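PDB 6PTR: beta sliding clamp from Bartonella birtlesii LL-WM9, which probably forms a ring-shaped head-to-tail homodimer around DNA, tethering DNA polymerases and other proteins to it and so making replication processive. Local coordinates for residues Gln17-Leu22 / Asp84-Leu89; Arg24-Val29 / Pro78-Tyr83; Leu42-Asn47 / Ala72-Val77; Lys53-Asp58 / Ile124-Ser129; Val61-Thr66 / Leu242-Phe247. All blocks are in the same frame, centred on the assembly; numbering follows the deposited sequence. Where two conformers were deposited one is given.

Contact 1: residues Gln17-Leu22 / Asp84-Leu89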
# COMPACT_ATOMS: atom_id res chain seq x y z
N GLN C 17 23.92 -3.86 10.38
CA GLN C 17 23.73 -3.58 11.80
C GLN C 17 23.16 -2.18 12.01
O GLN C 17 22.21 -1.99 12.78
CB GLN C 17 25.05 -3.75 12.54
CG GLN C 17 25.02 -3.18 13.94
CD GLN C 17 24.11 -3.98 14.84
OE1 GLN C 17 24.34 -5.16 15.09
NE2 GLN C 17 23.04 -3.34 15.33
N PHE C 18 23.75 -1.18 11.35
CA PHE C 18 23.30 0.20 11.51
C PHE C 18 21.86 0.37 11.04
O PHE C 18 21.06 1.08 11.67
CB PHE C 18 24.21 1.15 10.73
CG PHE C 18 23.94 2.60 11.00
CD1 PHE C 18 24.27 3.16 12.22
CD2 PHE C 18 23.37 3.42 10.03
CE1 PHE C 18 24.02 4.50 12.49
CE2 PHE C 18 23.12 4.76 10.30
CZ PHE C 18 23.45 5.29 11.55
N PHE C 19 21.51 -0.27 9.92
CA PHE C 19 20.16 -0.20 9.37
C PHE C 19 19.15 -0.79 10.34
O PHE C 19 18.08 -0.21 10.57
CB PHE C 19 20.13 -0.94 8.04
CG PHE C 19 18.84 -0.80 7.29
CD1 PHE C 19 18.36 0.46 6.94
CD2 PHE C 19 18.12 -1.91 6.92
CE1 PHE C 19 17.17 0.60 6.22
CE2 PHE C 19 16.93 -1.79 6.21
CZ PHE C 19 16.46 -0.53 5.87
N LYS C 20 19.48 -1.95 10.92
CA LYS C 20 18.58 -2.58 11.88
C LYS C 20 18.36 -1.69 13.09
O LYS C 20 17.21 -1.50 13.53
CB LYS C 20 19.14 -3.94 12.32
CG LYS C 20 18.17 -4.70 13.22
CD LYS C 20 18.63 -6.12 13.49
CE LYS C 20 17.56 -6.91 14.25
NZ LYS C 20 16.39 -7.27 13.39
N SER C 21 19.43 -1.11 13.64
CA SER C 21 19.29 -0.27 14.82
C SER C 21 18.54 1.01 14.49
O SER C 21 17.62 1.40 15.22
CB SER C 21 20.67 0.05 15.42
OG SER C 21 21.36 -1.15 15.79
N LEU C 22 18.89 1.66 13.38
CA LEU C 22 18.17 2.85 12.94
C LEU C 22 16.70 2.55 12.72
O LEU C 22 15.84 3.39 13.03
CB LEU C 22 18.79 3.39 11.65
CG LEU C 22 18.37 4.77 11.17
CD1 LEU C 22 18.57 5.83 12.25
CD2 LEU C 22 19.15 5.13 9.91
N ASP C 84 16.32 6.37 4.80
CA ASP C 84 16.16 6.11 3.38
C ASP C 84 17.51 5.96 2.69
O ASP C 84 17.64 5.15 1.76
CB ASP C 84 15.34 7.23 2.73
CG ASP C 84 13.88 7.22 3.17
OD1 ASP C 84 13.38 6.16 3.60
OD2 ASP C 84 13.23 8.28 3.08
N ILE C 85 18.52 6.71 3.12
CA ILE C 85 19.85 6.57 2.54
C ILE C 85 20.43 5.19 2.85
O ILE C 85 20.84 4.44 1.95
CB ILE C 85 20.78 7.69 3.03
CG1 ILE C 85 20.39 9.02 2.39
CG2 ILE C 85 22.26 7.34 2.78
CD1 ILE C 85 21.03 10.23 3.09
N VAL C 86 20.44 4.81 4.13
CA VAL C 86 21.03 3.54 4.53
C VAL C 86 20.28 2.37 3.89
O VAL C 86 20.90 1.36 3.49
CB VAL C 86 21.05 3.44 6.07
CG1 VAL C 86 21.69 2.09 6.53
CG2 VAL C 86 21.86 4.60 6.65
N ARG C 87 18.96 2.48 3.74
CA ARG C 87 18.20 1.43 3.05
C ARG C 87 18.76 1.12 1.67
O ARG C 87 18.70 -0.04 1.23
CB ARG C 87 16.73 1.84 2.93
CG ARG C 87 15.86 0.79 2.24
CD ARG C 87 14.47 1.36 2.04
NE ARG C 87 14.56 2.77 1.70
CZ ARG C 87 14.47 3.28 0.47
NH1 ARG C 87 14.23 2.49 -0.59
NH2 ARG C 87 14.59 4.59 0.31
N LYS C 88 19.30 2.11 0.97
CA LYS C 88 19.79 1.91 -0.39
C LYS C 88 21.26 1.55 -0.45
O LYS C 88 21.76 1.29 -1.56
CB LYS C 88 19.56 3.17 -1.22
CG LYS C 88 18.12 3.57 -1.37
CD LYS C 88 18.01 4.72 -2.33
CE LYS C 88 16.62 5.33 -2.26
NZ LYS C 88 16.55 6.51 -3.16
N LEU C 89 21.96 1.53 0.67
CA LEU C 89 23.35 1.10 0.62
C LEU C 89 23.44 -0.42 0.75
O LEU C 89 22.59 -1.04 1.40
CB LEU C 89 24.15 1.77 1.74
CG LEU C 89 24.17 3.30 1.64
CD1 LEU C 89 24.79 3.92 2.89
CD2 LEU C 89 24.92 3.74 0.38

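Contact 2: residues Arg24-Val29 / Pro78-Tyr83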
# COMPACT_ATOMS: atom_id res chain seq x y z
N ARG C 24 14.88 0.62 14.36
CA ARG C 24 14.20 0.53 15.65
C ARG C 24 13.91 1.90 16.25
O ARG C 24 12.98 2.02 17.05
CB ARG C 24 15.03 -0.31 16.62
CG ARG C 24 14.96 -1.82 16.30
CD ARG C 24 15.90 -2.66 17.17
NE ARG C 24 15.72 -4.09 17.03
CZ ARG C 24 16.43 -5.01 17.68
NH1 ARG C 24 17.39 -4.62 18.51
NH2 ARG C 24 16.19 -6.30 17.50
N VAL C 25 14.67 2.94 15.89
CA VAL C 25 14.50 4.21 16.60
C VAL C 25 13.76 5.23 15.74
O VAL C 25 12.97 6.04 16.27
CB VAL C 25 15.85 4.79 17.07
CG1 VAL C 25 16.60 3.75 17.87
CG2 VAL C 25 16.66 5.25 15.90
N HIS C 26 13.95 5.18 14.43
CA HIS C 26 13.51 6.28 13.58
C HIS C 26 11.99 6.42 13.54
O HIS C 26 11.49 7.53 13.36
CB HIS C 26 14.07 6.12 12.15
CG HIS C 26 13.25 5.26 11.25
ND1 HIS C 26 13.24 3.88 11.32
CD2 HIS C 26 12.42 5.59 10.23
CE1 HIS C 26 12.42 3.40 10.40
NE2 HIS C 26 11.91 4.41 9.73
N ARG C 27 11.25 5.32 13.72
CA ARG C 27 9.80 5.42 13.57
C ARG C 27 9.13 6.20 14.70
O ARG C 27 7.93 6.49 14.59
CB ARG C 27 9.17 4.02 13.45
CG ARG C 27 10.02 2.84 13.92
CD ARG C 27 9.30 1.49 13.63
NE ARG C 27 9.69 0.42 14.54
CZ ARG C 27 10.34 -0.69 14.18
NH1 ARG C 27 10.68 -0.89 12.92
NH2 ARG C 27 10.65 -1.61 15.10
N VAL C 28 9.86 6.55 15.75
CA VAL C 28 9.32 7.37 16.83
C VAL C 28 9.13 8.80 16.36
O VAL C 28 8.24 9.53 16.83
CB VAL C 28 10.25 7.24 18.05
CG1 VAL C 28 10.10 8.42 18.99
CG2 VAL C 28 9.92 5.96 18.75
N VAL C 29 9.94 9.22 15.38
CA VAL C 29 9.83 10.56 14.83
C VAL C 29 8.50 10.70 14.11
O VAL C 29 8.10 9.84 13.31
CB VAL C 29 11.02 10.83 13.90
CG1 VAL C 29 10.84 12.15 13.18
CG2 VAL C 29 12.31 10.81 14.69
N PRO C 78 18.71 14.21 10.26
CA PRO C 78 17.29 13.94 9.95
C PRO C 78 17.02 12.45 9.78
O PRO C 78 17.69 11.78 9.00
CB PRO C 78 17.06 14.73 8.66
CG PRO C 78 18.06 15.89 8.78
CD PRO C 78 19.28 15.23 9.35
N ALA C 79 16.05 11.93 10.55
CA ALA C 79 16.01 10.49 10.76
C ALA C 79 15.43 9.74 9.56
O ALA C 79 15.94 8.68 9.19
CB ALA C 79 15.21 10.16 12.03
N TYR C 80 14.36 10.26 8.94
CA TYR C 80 13.79 9.53 7.81
C TYR C 80 14.74 9.59 6.61
O TYR C 80 14.87 8.60 5.88
CB TYR C 80 12.41 10.07 7.46
CG TYR C 80 11.39 9.55 8.45
CD1 TYR C 80 10.85 8.27 8.32
CD2 TYR C 80 10.97 10.32 9.53
CE1 TYR C 80 9.93 7.78 9.22
CE2 TYR C 80 10.04 9.84 10.43
CZ TYR C 80 9.53 8.57 10.28
OH TYR C 80 8.61 8.09 11.19
N LEU C 81 15.40 10.73 6.41
CA LEU C 81 16.40 10.83 5.34
C LEU C 81 17.55 9.86 5.56
O LEU C 81 17.98 9.16 4.64
CB LEU C 81 16.94 12.25 5.24
CG LEU C 81 18.07 12.47 4.23
CD1 LEU C 81 17.64 12.03 2.81
CD2 LEU C 81 18.50 13.94 4.23
N LEU C 82 18.08 9.82 6.79
CA LEU C 82 19.17 8.90 7.05
C LEU C 82 18.73 7.46 6.82
O LEU C 82 19.46 6.68 6.21
CB LEU C 82 19.68 9.06 8.48
CG LEU C 82 20.83 8.15 8.87
CD1 LEU C 82 22.07 8.39 7.98
CD2 LEU C 82 21.16 8.37 10.34
N TYR C 83 17.53 7.11 7.29
CA TYR C 83 17.01 5.75 7.07
C TYR C 83 16.89 5.44 5.58
O TYR C 83 17.30 4.37 5.12
CB TYR C 83 15.65 5.58 7.75
CG TYR C 83 15.17 4.14 7.73
CD1 TYR C 83 15.74 3.20 8.57
CD2 TYR C 83 14.17 3.72 6.85
CE1 TYR C 83 15.33 1.88 8.56
CE2 TYR C 83 13.74 2.39 6.83
CZ TYR C 83 14.33 1.48 7.70
OH TYR C 83 13.94 0.15 7.71

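Contact 3: residues Leu42-Asn47 / Ala72-Val77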
# COMPACT_ATOMS: atom_id res chain seq x y z
N LEU C 42 19.58 11.31 17.19
CA LEU C 42 20.87 11.59 17.82
C LEU C 42 21.76 10.37 17.67
O LEU C 42 21.35 9.25 17.97
CB LEU C 42 20.70 11.92 19.30
CG LEU C 42 22.00 11.97 20.13
CD1 LEU C 42 22.92 13.10 19.64
CD2 LEU C 42 21.68 12.12 21.59
N ILE C 43 22.98 10.60 17.19
CA ILE C 43 24.00 9.55 17.08
C ILE C 43 25.08 9.92 18.07
O ILE C 43 25.65 11.01 17.97
CB ILE C 43 24.59 9.46 15.67
CG1 ILE C 43 23.50 9.27 14.62
CG2 ILE C 43 25.63 8.30 15.60
CD1 ILE C 43 24.05 9.20 13.21
N ASP C 44 25.38 9.03 19.02
CA ASP C 44 26.34 9.34 20.08
C ASP C 44 27.33 8.20 20.16
O ASP C 44 26.96 7.08 20.53
CB ASP C 44 25.64 9.56 21.42
CG ASP C 44 26.41 10.48 22.35
OD1 ASP C 44 27.65 10.50 22.29
OD2 ASP C 44 25.77 11.18 23.17
N ALA C 45 28.60 8.47 19.82
CA ALA C 45 29.64 7.46 19.74
C ALA C 45 30.68 7.71 20.83
O ALA C 45 31.35 8.74 20.83
CB ALA C 45 30.30 7.49 18.36
N GLU C 46 30.80 6.77 21.76
CA GLU C 46 31.77 6.91 22.83
C GLU C 46 32.03 5.54 23.42
O GLU C 46 31.12 4.70 23.44
CB GLU C 46 31.24 7.87 23.91
CG GLU C 46 32.27 8.59 24.72
CD GLU C 46 31.61 9.44 25.78
OE1 GLU C 46 32.33 9.96 26.66
OE2 GLU C 46 30.37 9.57 25.74
N ASN C 47 33.27 5.30 23.86
CA ASN C 47 33.61 4.13 24.67
C ASN C 47 33.16 2.81 24.02
O ASN C 47 32.54 1.96 24.65
CB ASN C 47 33.02 4.25 26.07
CG ASN C 47 33.52 5.48 26.80
OD1 ASN C 47 34.68 5.87 26.68
ND2 ASN C 47 32.63 6.12 27.55
N ALA C 72 35.56 9.74 19.02
CA ALA C 72 34.31 9.88 19.73
C ALA C 72 33.63 11.19 19.37
O ALA C 72 34.29 12.19 19.03
CB ALA C 72 34.53 9.83 21.24
N GLY C 73 32.32 11.21 19.48
CA GLY C 73 31.56 12.42 19.25
C GLY C 73 30.10 12.11 19.02
O GLY C 73 29.67 10.96 19.05
N ALA C 74 29.34 13.17 18.76
CA ALA C 74 27.92 13.00 18.55
C ALA C 74 27.41 14.05 17.57
O ALA C 74 28.04 15.08 17.34
CB ALA C 74 27.14 13.10 19.87
N ILE C 75 26.23 13.76 17.02
CA ILE C 75 25.61 14.65 16.04
C ILE C 75 24.18 14.18 15.88
O ILE C 75 23.86 13.02 16.18
CB ILE C 75 26.39 14.59 14.69
CG1 ILE C 75 25.95 15.71 13.75
CG2 ILE C 75 26.20 13.24 14.01
CD1 ILE C 75 26.41 17.06 14.19
N THR C 76 23.29 15.07 15.44
CA THR C 76 21.93 14.63 15.14
C THR C 76 21.67 14.86 13.65
O THR C 76 22.20 15.81 13.05
CB THR C 76 20.85 15.35 15.99
OG1 THR C 76 20.55 16.64 15.43
CG2 THR C 76 21.31 15.51 17.43
N VAL C 77 20.90 13.96 13.05
CA VAL C 77 20.77 13.81 11.60
C VAL C 77 19.28 13.60 11.31
O VAL C 77 18.63 12.86 12.06
CB VAL C 77 21.57 12.59 11.09
CG1 VAL C 77 21.70 12.61 9.59
CG2 VAL C 77 22.96 12.50 11.77

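Contact 4: residues Lys53-Asp58 / Ile124-Ser129. With EDO (1,2-ethanediol), chain Q.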
# COMPACT_ATOMS: atom_id res chain seq x y z
N LYS C 53 19.26 7.71 19.41
CA LYS C 53 18.16 8.15 20.26
C LYS C 53 17.18 8.94 19.40
O LYS C 53 17.60 9.77 18.59
CB LYS C 53 18.67 9.02 21.42
CG LYS C 53 17.60 9.51 22.41
CD LYS C 53 18.16 10.48 23.48
CE LYS C 53 18.96 9.79 24.55
NZ LYS C 53 19.28 10.74 25.67
N ALA C 54 15.88 8.69 19.56
CA ALA C 54 14.86 9.52 18.93
C ALA C 54 13.77 9.79 19.96
O ALA C 54 13.59 9.01 20.89
CB ALA C 54 14.23 8.85 17.68
N THR C 55 13.04 10.89 19.79
CA THR C 55 12.01 11.24 20.77
C THR C 55 10.97 12.10 20.09
O THR C 55 11.25 12.78 19.10
CB THR C 55 12.59 12.00 21.99
OG1 THR C 55 11.55 12.21 22.96
CG2 THR C 55 13.12 13.36 21.58
N ASP C 56 9.74 12.04 20.59
CA ASP C 56 8.75 13.05 20.26
C ASP C 56 8.35 13.88 21.48
O ASP C 56 7.31 14.55 21.46
CB ASP C 56 7.53 12.41 19.60
CG ASP C 56 6.73 11.52 20.55
OD1 ASP C 56 7.01 11.48 21.76
OD2 ASP C 56 5.79 10.87 20.05
N LEU C 57 9.16 13.83 22.54
CA LEU C 57 8.98 14.48 23.85
C LEU C 57 8.04 13.70 24.77
O LEU C 57 8.10 13.89 25.99
CB LEU C 57 8.49 15.93 23.71
CG LEU C 57 9.43 16.86 22.94
CD1 LEU C 57 8.85 18.27 22.90
CD2 LEU C 57 10.82 16.84 23.55
N ASP C 58 7.19 12.84 24.23
CA ASP C 58 6.36 11.97 25.06
C ASP C 58 6.95 10.57 25.20
O ASP C 58 6.86 9.96 26.26
CB ASP C 58 4.94 11.85 24.49
CG ASP C 58 4.18 13.16 24.54
OD1 ASP C 58 4.47 13.97 25.44
OD2 ASP C 58 3.32 13.37 23.66
N ILE C 124 23.80 19.21 21.46
CA ILE C 124 23.34 20.07 22.55
C ILE C 124 21.91 20.56 22.33
O ILE C 124 21.23 20.91 23.29
CB ILE C 124 24.25 21.30 22.78
CG1 ILE C 124 24.42 22.11 21.49
CG2 ILE C 124 25.57 20.90 23.42
CD1 ILE C 124 24.95 23.50 21.75
N ASP C 125 21.45 20.61 21.07
CA ASP C 125 20.08 21.00 20.80
C ASP C 125 19.09 19.89 21.12
O ASP C 125 17.90 20.16 21.28
CB ASP C 125 19.90 21.37 19.32
CG ASP C 125 20.64 22.63 18.92
OD1 ASP C 125 21.09 23.38 19.81
OD2 ASP C 125 20.75 22.87 17.69
N PHE C 126 19.55 18.64 21.19
CA PHE C 126 18.65 17.50 21.29
C PHE C 126 18.10 17.37 22.70
O PHE C 126 18.80 17.65 23.68
CB PHE C 126 19.38 16.22 20.90
CG PHE C 126 18.46 15.10 20.53
CD1 PHE C 126 17.89 15.07 19.27
CD2 PHE C 126 18.12 14.12 21.44
CE1 PHE C 126 17.03 14.04 18.91
CE2 PHE C 126 17.24 13.09 21.07
CZ PHE C 126 16.71 13.07 19.82
N PRO C 127 16.83 16.99 22.84
CA PRO C 127 16.25 16.80 24.18
C PRO C 127 16.99 15.72 24.94
O PRO C 127 17.22 14.62 24.44
CB PRO C 127 14.80 16.40 23.90
CG PRO C 127 14.51 16.96 22.54
CD PRO C 127 15.82 16.84 21.78
N GLU C 128 17.36 16.03 26.17
CA GLU C 128 17.89 15.04 27.08
C GLU C 128 17.15 15.20 28.39
O GLU C 128 16.92 16.33 28.84
CB GLU C 128 19.40 15.19 27.29
CG GLU C 128 19.96 14.16 28.25
CD GLU C 128 21.46 13.99 28.14
OE1 GLU C 128 22.13 14.81 27.49
OE2 GLU C 128 21.98 13.01 28.73
N SER C 129 16.74 14.08 28.98
CA SER C 129 16.04 14.08 30.26
C SER C 129 17.02 13.88 31.41
O SER C 129 18.14 13.40 31.23
CB SER C 129 14.99 12.97 30.29
OG SER C 129 14.11 13.05 29.19
C1 EDO Q . 9.95 10.68 27.92
O1 EDO Q . 9.41 11.94 28.34
C2 EDO Q . 11.39 10.90 27.48
O2 EDO Q . 12.28 10.65 28.57
O HOH W 1 16.97 11.55 27.59

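Contact 5: residues Val61-Thr66 / Leu242-Phe247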
# COMPACT_ATOMS: atom_id res chain seq x y z
N VAL C 61 13.16 6.56 22.53
CA VAL C 61 13.71 5.23 22.28
C VAL C 61 15.20 5.37 22.06
O VAL C 61 15.66 6.30 21.40
CB VAL C 61 13.04 4.56 21.06
CG1 VAL C 61 13.57 3.14 20.86
CG2 VAL C 61 11.54 4.54 21.26
N THR C 62 15.97 4.45 22.64
CA THR C 62 17.40 4.38 22.38
C THR C 62 17.75 2.96 22.00
O THR C 62 17.17 2.01 22.52
CB THR C 62 18.22 4.81 23.58
OG1 THR C 62 18.03 3.87 24.65
CG2 THR C 62 17.82 6.22 24.04
N GLU C 63 18.72 2.81 21.10
CA GLU C 63 19.31 1.51 20.87
C GLU C 63 20.80 1.72 20.73
O GLU C 63 21.24 2.73 20.19
CB GLU C 63 18.81 0.81 19.61
CG GLU C 63 19.31 -0.66 19.64
CD GLU C 63 19.15 -1.33 18.33
OE1 GLU C 63 20.02 -2.15 17.95
OE2 GLU C 63 18.15 -1.02 17.67
N SER C 64 21.57 0.76 21.23
CA SER C 64 23.02 0.90 21.23
C SER C 64 23.63 -0.35 20.63
O SER C 64 23.06 -1.44 20.76
CB SER C 64 23.54 1.10 22.64
OG SER C 64 22.74 2.06 23.30
N PHE C 65 24.79 -0.19 20.01
CA PHE C 65 25.54 -1.36 19.55
C PHE C 65 27.04 -1.09 19.66
O PHE C 65 27.49 0.06 19.61
CB PHE C 65 25.17 -1.76 18.10
CG PHE C 65 25.33 -0.66 17.08
CD1 PHE C 65 24.39 0.34 16.95
CD2 PHE C 65 26.42 -0.66 16.22
CE1 PHE C 65 24.53 1.34 15.99
CE2 PHE C 65 26.56 0.33 15.25
CZ PHE C 65 25.61 1.33 15.13
N THR C 66 27.78 -2.19 19.74
CA THR C 66 29.23 -2.15 19.93
C THR C 66 29.94 -1.85 18.62
O THR C 66 29.68 -2.51 17.61
CB THR C 66 29.70 -3.49 20.50
OG1 THR C 66 29.19 -3.64 21.84
CG2 THR C 66 31.22 -3.58 20.48
N LEU C 242 14.84 -3.80 27.03
CA LEU C 242 14.92 -5.17 26.56
C LEU C 242 15.98 -5.21 25.47
O LEU C 242 16.03 -4.30 24.63
CB LEU C 242 13.57 -5.69 26.05
CG LEU C 242 12.80 -5.01 24.92
CD1 LEU C 242 11.70 -5.95 24.44
CD2 LEU C 242 12.19 -3.66 25.33
N GLY C 243 16.82 -6.23 25.49
CA GLY C 243 17.93 -6.28 24.55
C GLY C 243 18.81 -5.05 24.70
O GLY C 243 19.20 -4.66 25.80
N SER C 244 19.12 -4.41 23.57
CA SER C 244 19.87 -3.17 23.57
C SER C 244 18.96 -1.95 23.39
O SER C 244 19.46 -0.86 23.08
CB SER C 244 20.91 -3.20 22.46
OG SER C 244 20.24 -3.47 21.25
N VAL C 245 17.66 -2.11 23.60
CA VAL C 245 16.68 -1.07 23.34
C VAL C 245 16.08 -0.63 24.67
O VAL C 245 15.80 -1.46 25.54
CB VAL C 245 15.58 -1.57 22.38
CG1 VAL C 245 14.52 -0.49 22.14
CG2 VAL C 245 16.20 -2.03 21.08
N VAL C 246 15.89 0.68 24.82
CA VAL C 246 15.16 1.21 25.97
C VAL C 246 14.07 2.14 25.46
O VAL C 246 14.36 3.07 24.70
CB VAL C 246 16.10 1.96 26.94
CG1 VAL C 246 15.28 2.52 28.11
CG2 VAL C 246 17.23 1.06 27.46
N PHE C 247 12.82 1.89 25.88
CA PHE C 247 11.66 2.76 25.64
C PHE C 247 11.30 3.49 26.92
O PHE C 247 11.03 2.83 27.93
CB PHE C 247 10.40 1.97 25.25
CG PHE C 247 10.45 1.32 23.91
CD1 PHE C 247 10.04 2.00 22.79
CD2 PHE C 247 10.82 -0.01 23.79
CE1 PHE C 247 10.06 1.39 21.54
CE2 PHE C 247 10.83 -0.64 22.55
CZ PHE C 247 10.45 0.06 21.42
O HOH W 2 19.78 1.71 24.39
O HOH W 3 21.89 -3.60 18.83

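Contact 1: residues Gln17-Leu22 / Asp84-Leu89
The helical segments Gln-17 to Leu-22 and Asp-84 to Leu-89 run roughly antiparallel, their axes 145° apart in direction and 9.7 Å apart at closest approach. The backbones come nearest at Phe-19 and Val-86, whose CA atoms are 6.2 Å apart. The side chain of Val-86 is directed toward the other helix and its two methyls divide the work. CG1, anti to the backbone N, slides past Phe-19 in the opposite direction and meets CD1 of that ring at 3.7 Å. CG2, anti to the carbonyl carbon, lies in the plane of the Phe-18 ring, 3.9 Å from CE2 at its edge. Leu-22 CD2 closes on the same CG2 methyl from one helical turn further along. This is the paired-helix layer of the N-terminal clamp domain, whose two helices pack on its sheets: Phe-18 also touches Phe-65 of strand 59-69, and Val-86 touches Ile-95 of strand 94-99. The closest approach is made by Phe-19, its CE1 standing 3.4 Å from Arg-87 CA. The Arg-87 side chain sets out alongside that ring, with CB 3.5 Å from Phe-19 CE1, then bends at chi3 (37°) and carries its guanidinium away from the ring, where it makes a long ion pair with Asp-84. Arg-15 adds a cation-pi contact to Phe-19, while Lys-88 leaves the pair altogether to form a salt bridge with Asp-283 of the second subunit.

Contact 2: residues Arg24-Val29 / Pro78-Tyr83
An aromatic cluster of His-26, Tyr-80 and Tyr-83 joins the end of helix 15-26 to the first turn of helix 79-88. His-26 and Ala-79 are the residues of closest backbone approach, with CA atoms 5.7 Å apart. The His-26 side chain takes the crowded position between backbone N and carbonyl carbon (chi1 86°), which presents one face of its ring to Tyr-83 and an edge to Tyr-80. Over that face Tyr-83 lies nearly parallel: the planes differ by 11° and the centroids are 4.0 Å apart, so this is a face-to-face stack. His-26 CE1 sits above the centre of the Tyr-83 ring. Tyr-80 meets the imidazole differently, in an offset edge-to-face pair with steeply inclined planes, the imidazole edge turned toward the tyrosine face, where His-26 CD2 comes within 3.5 Å of Tyr-80 CE1. The bond from His-26 ND1 to Leu-22 O, within the same helix, helps fix the rotation of the imidazole. In this part of the two-helix layer of the N-terminal clamp domain, a type I turn from His-26 to Val-29 leads the chain off helix 15-26. Tyr-80 grips that turn at its far end: its hydroxyl OH donates to Val-29 O at 2.8 Å, lying in the carbonyl plane at a C=O...O angle of 150°. Beside this bond Val-29 CG1 packs 3.7 Å from Tyr-80 CE2, while its other methyl, CG2, rests 4.0 Å from Ala-79 CB. Further out, Phe-19 stacks with Tyr-83, and Arg-31 makes a cation-pi contact with Tyr-80.

Contact 3: residues Leu42-Asn47 / Ala72-Val77
Leu-42 lays its CD1 methyl over Thr-76, 3.6 Å from CG2 of that residue, and its CG is anti to the backbone N. The two form a non-hydrogen-bonded pair in an antiparallel ladder between strands 40-46 and 71-78, at one edge of the eight-stranded sheet that continues from the N-terminal into the central clamp domain. The strand directions differ by 167°. Ile-43 pairs with Ile-75 and Ala-45 with Gly-73, each through two backbone bonds. Ile-43 N to Ile-75 O is short and straight, 2.8 Å with 169° at the hydrogen, and runs nearly along the C=O axis; the return bond, Ile-75 N to Ile-43 O, is 3.0 Å. On the face carrying Ile-43, its CD1 reaches diagonally to Val-77 CG2 at 3.8 Å, and Met-107 of strand 106-111 packs on Ile-75 and Val-77. The opposite face is more polar. The Asp-44 carboxylate lies against the Ala-74 methyl and forms a salt bridge with Lys-123, while Thr-76 OG1 is hydrogen-bonded to Leu-121 O and Asn-40 ND2. Gly-73, at phi 163°, has backbone angles that would press a CB against the preceding carbonyl, and its N donates to Ala-45 O at 3.0 Å.

Contact 4: residues Lys53-Asp58 / Ile124-Ser129
Phe-126 and Pro-127 form the first shell, pressed against the side chains of Lys-53, Thr-55 and Leu-57. The Phe-126 ring, its CG anti to the backbone N (chi1 -161°), pushes its tip toward the strand, so that CZ lies 3.6 Å from Lys-53 O and Ala-54 CA sits at the ring edge. The aliphatic part of Lys-53 crosses the ring obliquely, CD standing 3.7 Å from Phe-126 CE2. Thr-55 CG2 touches both residues, 4.0 Å from Phe-126 CZ and from Pro-127 CG. Leu-57 comes in at about a right angle to the proline, and its CD2 meets Pro-127 CG at 3.8 Å. The segment Ile-124 to Ser-129 belongs to the connection between strands 114-119 and 136-141, which leads from the N-terminal into the central clamp domain; here it lies along the end of strand 49-55 and the turn after it. That turn is shaped by two side chains. Thr-55 OG1 accepts from Leu-57 N at 2.9 Å, an ST turn, and Asp-56 OD1 accepts from Asp-58 N, an Asx turn, while Asp-56 OD2 forms a salt bridge with Lys-212. Since Thr-55 OG1 lies anti to the backbone N, its methyl is turned toward the loop. Farther out the contact becomes polar. Lys-53 bends at chi3 (-76°), and one water accepts from both its NZ, at 3.1 Å, and Ser-129 N. A 1,2-ethanediol molecule, probably from the crystallisation liquor, shares a 3.1 Å hydrogen bond through O2 with Ser-129 OG and a weak one through O1 with Leu-57 O.

Contact 5: residues Val61-Thr66 / Leu242-Phe247
Val-61 holds CG1 anti to the backbone N (chi1 -177°) and CG2 anti to the carbonyl carbon, while Phe-247 also sets its CG anti to the carbonyl carbon (chi1 -69°). The two side chains therefore lie side by side, with Val-61 CG2 3.3 Å from Phe-247 CD1 and CG1 over one face of the ring. On the same side of the sheet Val-61 CG1 also touches Val-245 CG1 at 4.0 Å. Glu-63, extended beyond CG, crosses Val-245 obliquely and brings CG to 3.7 Å from Val-245 CG2. Its carboxylate OE1 is hydrogen-bonded to Ser-21 of helix 15-26 and accepts from a water that also donates to Ser-64 O and accepts from Ser-244 OG. On the other side Thr-62 OG1 lies 3.6 Å from Val-246 CB, and a second water links that hydroxyl with Ser-64 OG and Ser-244 O. Paired backbone bonds carry the ladder: Thr-62 N to Val-246 O is 3.0 Å and Val-246 N to Thr-62 O is 2.9 Å. Ser-64 N to Ser-244 O adds a longer bond of 3.2 Å, bent to 144° at the hydrogen, next to the type II' turn from Leu-242 to Val-245 that joins strands 237-242 and 245-250 as a hairpin. Strands 59-69 and 245-250 run antiparallel across the junction of the N-terminal and central domains, giving the continuous interdomain sheet of the beta sliding clamp fold.

Overall arrangement
Contacts 1 and 2 join the same two helices, 15-26 and 79-88, but differ in chemistry: contact 1 is buried aliphatic and phenyl packing, whereas contact 2, partly buried like contacts 3 to 5, uses ring stacking and a tyrosine-to-carbonyl bond. Contacts 3 and 5 are antiparallel backbone ladders in one sheet, the former at its edge within the N-terminal domain, the latter across the domain junction. Strand 49-55, used by contact 4, lies between strands 40-46 and 59-69 of those ladders; with no direct hydrogen bond across, contact 4 relies on loop packing and a bridging water. Helices meet sheet where Ser-21 of contact 1 bonds Glu-63 of contact 5 and Val-28 of contact 2 packs on Val-61.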